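PDB 4E4U: mandalate racemase/muconate lactonizing enzyme from Unidentified, which probably catalyses an isomerase-type reaction on a carboxylate substrate, as enolase-superfamily relatives of mandelate racemase and muconate lactonizing enzyme do, its own substrate being unassigned. Local coordinates for residues T8-V13 with G20-F25. Residues are numbered along the deposited sequence; the frame is centred on the assembly and turned at random.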
loop_
_atom_site.group_PDB
_atom_site.type_symbol
_atom_site.label_atom_id
_atom_site.label_comp_id
_atom_site.label_asym_id
_atom_site.label_seq_id
_atom_site.Cartn_x
_atom_site.Cartn_y
_atom_site.Cartn_z
ATOM N N THR A 8 49.037 -12.288 -1.949
ATOM C CA THR A 8 48.258 -11.371 -2.772
ATOM C C THR A 8 49.067 -10.973 -3.997
ATOM O O THR A 8 50.242 -10.619 -3.883
ATOM C CB THR A 8 47.884 -10.114 -1.980
ATOM O OG1 THR A 8 47.054 -10.491 -0.878
ATOM C CG2 THR A 8 47.140 -9.113 -2.862
ATOM N N HIS A 9 48.442 -11.048 -5.165
ATOM C CA HIS A 9 49.095 -10.674 -6.408
ATOM C C HIS A 9 48.205 -9.704 -7.160
ATOM O O HIS A 9 47.137 -10.084 -7.640
ATOM C CB HIS A 9 49.369 -11.914 -7.264
ATOM C CG HIS A 9 50.266 -12.908 -6.598
ATOM N ND1 HIS A 9 51.638 -12.783 -6.593
ATOM C CD2 HIS A 9 49.989 -14.036 -5.901
ATOM C CE1 HIS A 9 52.168 -13.787 -5.919
ATOM N NE2 HIS A 9 51.186 -14.564 -5.489
ATOM N N ILE A 10 48.636 -8.449 -7.233
ATOM C CA ILE A 10 47.884 -7.423 -7.945
ATOM C C ILE A 10 48.568 -7.182 -9.285
ATOM O O ILE A 10 49.623 -6.551 -9.363
ATOM C CB ILE A 10 47.734 -6.127 -7.118
ATOM C CG1 ILE A 10 47.000 -6.437 -5.807
ATOM C CG2 ILE A 10 46.979 -5.072 -7.923
ATOM C CD1 ILE A 10 46.783 -5.241 -4.896
ATOM N N VAL A 11 47.965 -7.730 -10.334
ATOM C CA VAL A 11 48.571 -7.787 -11.653
ATOM C C VAL A 11 48.179 -6.580 -12.494
ATOM O O VAL A 11 47.001 -6.234 -12.581
ATOM C CB VAL A 11 48.111 -9.071 -12.368
ATOM C CG1 VAL A 11 48.635 -9.128 -13.785
ATOM C CG2 VAL A 11 48.554 -10.301 -11.578
ATOM N N ALA A 12 49.167 -5.944 -13.114
ATOM C CA ALA A 12 48.913 -4.838 -14.032
ATOM C C ALA A 12 48.446 -5.390 -15.372
ATOM O O ALA A 12 49.149 -6.183 -15.999
ATOM C CB ALA A 12 50.175 -4.008 -14.221
ATOM N N VAL A 13 47.266 -4.970 -15.815
ATOM C CA VAL A 13 46.746 -5.387 -17.110
ATOM C C VAL A 13 47.414 -4.548 -18.199
ATOM O O VAL A 13 47.399 -3.326 -18.134
ATOM C CB VAL A 13 45.215 -5.219 -17.169
ATOM C CG1 VAL A 13 44.681 -5.647 -18.523
ATOM C CG2 VAL A 13 44.540 -6.010 -16.046
ATOM N N GLY A 20 40.097 -3.653 -17.407
ATOM C CA GLY A 20 40.485 -2.712 -16.368
ATOM C C GLY A 20 41.979 -2.548 -16.177
ATOM O O GLY A 20 42.777 -3.115 -16.917
ATOM N N MET A 21 42.364 -1.767 -15.172
ATOM C CA MET A 21 43.770 -1.440 -14.956
ATOM C C MET A 21 44.574 -2.528 -14.242
ATOM O O MET A 21 45.760 -2.696 -14.503
ATOM C CB MET A 21 43.887 -0.125 -14.180
ATOM C CG MET A 21 43.227 1.070 -14.858
ATOM S SD MET A 21 43.816 1.316 -16.545
ATOM C CE MET A 21 45.561 1.585 -16.271
ATOM N N TYR A 22 43.943 -3.243 -13.322
ATOM C CA TYR A 22 44.649 -4.264 -12.553
ATOM C C TYR A 22 43.661 -5.283 -12.035
ATOM O O TYR A 22 42.481 -4.981 -11.859
ATOM C CB TYR A 22 45.450 -3.653 -11.384
ATOM C CG TYR A 22 44.618 -2.746 -10.513
ATOM C CD1 TYR A 22 43.808 -3.265 -9.502
ATOM C CD2 TYR A 22 44.604 -1.374 -10.722
ATOM C CE1 TYR A 22 43.014 -2.437 -8.723
ATOM C CE2 TYR A 22 43.824 -0.540 -9.945
ATOM C CZ TYR A 22 43.026 -1.073 -8.955
ATOM O OH TYR A 22 42.252 -0.228 -8.200
ATOM N N TRP A 23 44.152 -6.492 -11.796
ATOM C CA TRP A 23 43.343 -7.552 -11.208
ATOM C C TRP A 23 43.953 -7.971 -9.882
ATOM O O TRP A 23 45.172 -8.116 -9.768
ATOM C CB TRP A 23 43.248 -8.745 -12.159
ATOM C CG TRP A 23 42.617 -8.401 -13.476
ATOM C CD1 TRP A 23 41.684 -7.424 -13.713
ATOM C CD2 TRP A 23 42.886 -9.014 -14.747
ATOM N NE1 TRP A 23 41.348 -7.407 -15.048
ATOM C CE2 TRP A 23 42.072 -8.371 -15.704
ATOM C CE3 TRP A 23 43.731 -10.050 -15.162
ATOM C CZ2 TRP A 23 42.091 -8.722 -17.058
ATOM C CZ3 TRP A 23 43.741 -10.402 -16.508
ATOM C CH2 TRP A 23 42.928 -9.742 -17.436
ATOM N N ILE A 24 43.095 -8.149 -8.881
ATOM C CA ILE A 24 43.542 -8.477 -7.536
ATOM C C ILE A 24 43.311 -9.952 -7.250
ATOM O O ILE A 24 42.166 -10.379 -7.081
ATOM C CB ILE A 24 42.781 -7.646 -6.481
ATOM C CG1 ILE A 24 42.902 -6.149 -6.776
ATOM C CG2 ILE A 24 43.302 -7.962 -5.091
ATOM C CD1 ILE A 24 41.993 -5.284 -5.909
ATOM N N PHE A 25 44.392 -10.727 -7.185
ATOM C CA PHE A 25 44.279 -12.159 -6.923
ATOM C C PHE A 25 44.768 -12.503 -5.528
ATOM O O PHE A 25 45.701 -11.880 -5.019
ATOM C CB PHE A 25 45.086 -12.972 -7.945
ATOM C CG PHE A 25 44.670 -12.750 -9.372
ATOM C CD1 PHE A 25 43.383 -13.056 -9.796
ATOM C CD2 PHE A 25 45.578 -12.254 -10.300
ATOM C CE1 PHE A 25 43.006 -12.855 -11.117
ATOM C CE2 PHE A 25 45.207 -12.059 -11.615
ATOM C CZ PHE A 25 43.919 -12.353 -12.026
HETATM O O HOH W 1 47.752 -1.592 -15.989
#
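V13 and W23 meet at the turn end of the β-hairpin that opens the enolase-type N-terminal domain, a worked example of a hairpin whose two faces pack unevenly. Strand 3-12 runs antiparallel to strand 22-30, the middle of a three-stranded sheet. Hydrogen-bonded pairs H9–F25 and V11–W23 alternate with non-hydrogen-bonded I10–I24 and A12–Y22. Both bonds of the H9–F25 pair span 2.9 Å between N and O, the one from H9 N to F25 O being nearly straight (173°).

The tight packing lies on the face of V11, W23 and F25, where V13 comes in from the loop and crosses the W23 side chain at about a right angle, its CG2 3.4 Å from W23 CE2. V11 CG2, anti to its own carbonyl carbon, meets the F25 ring at its edge, in plane, 3.8 Å from CE2. W23 NE1 bonds to G19 O, which ties the indole to the turn, while F342 and H343 meet its ring from elsewhere in the chain.

Between the two strands the opposite face makes longer contacts: I10 and I24 lie side by side, pointing the same way, with 4.1 Å from I10 CG1 to I24 CG2. Here helix 47-61, through P47 and I54, supplies cover that the partner strand does not. At the turn end a single water donates to both V13 O and M21 O. M21 O also accepts from V13 N, which lies above the carbonyl plane, so two donors grip this one oxygen. Beside this water, V13 CG2 sits over the five-membered ring of W23 in a CH-pi contact, 3.5 Å from its centroid.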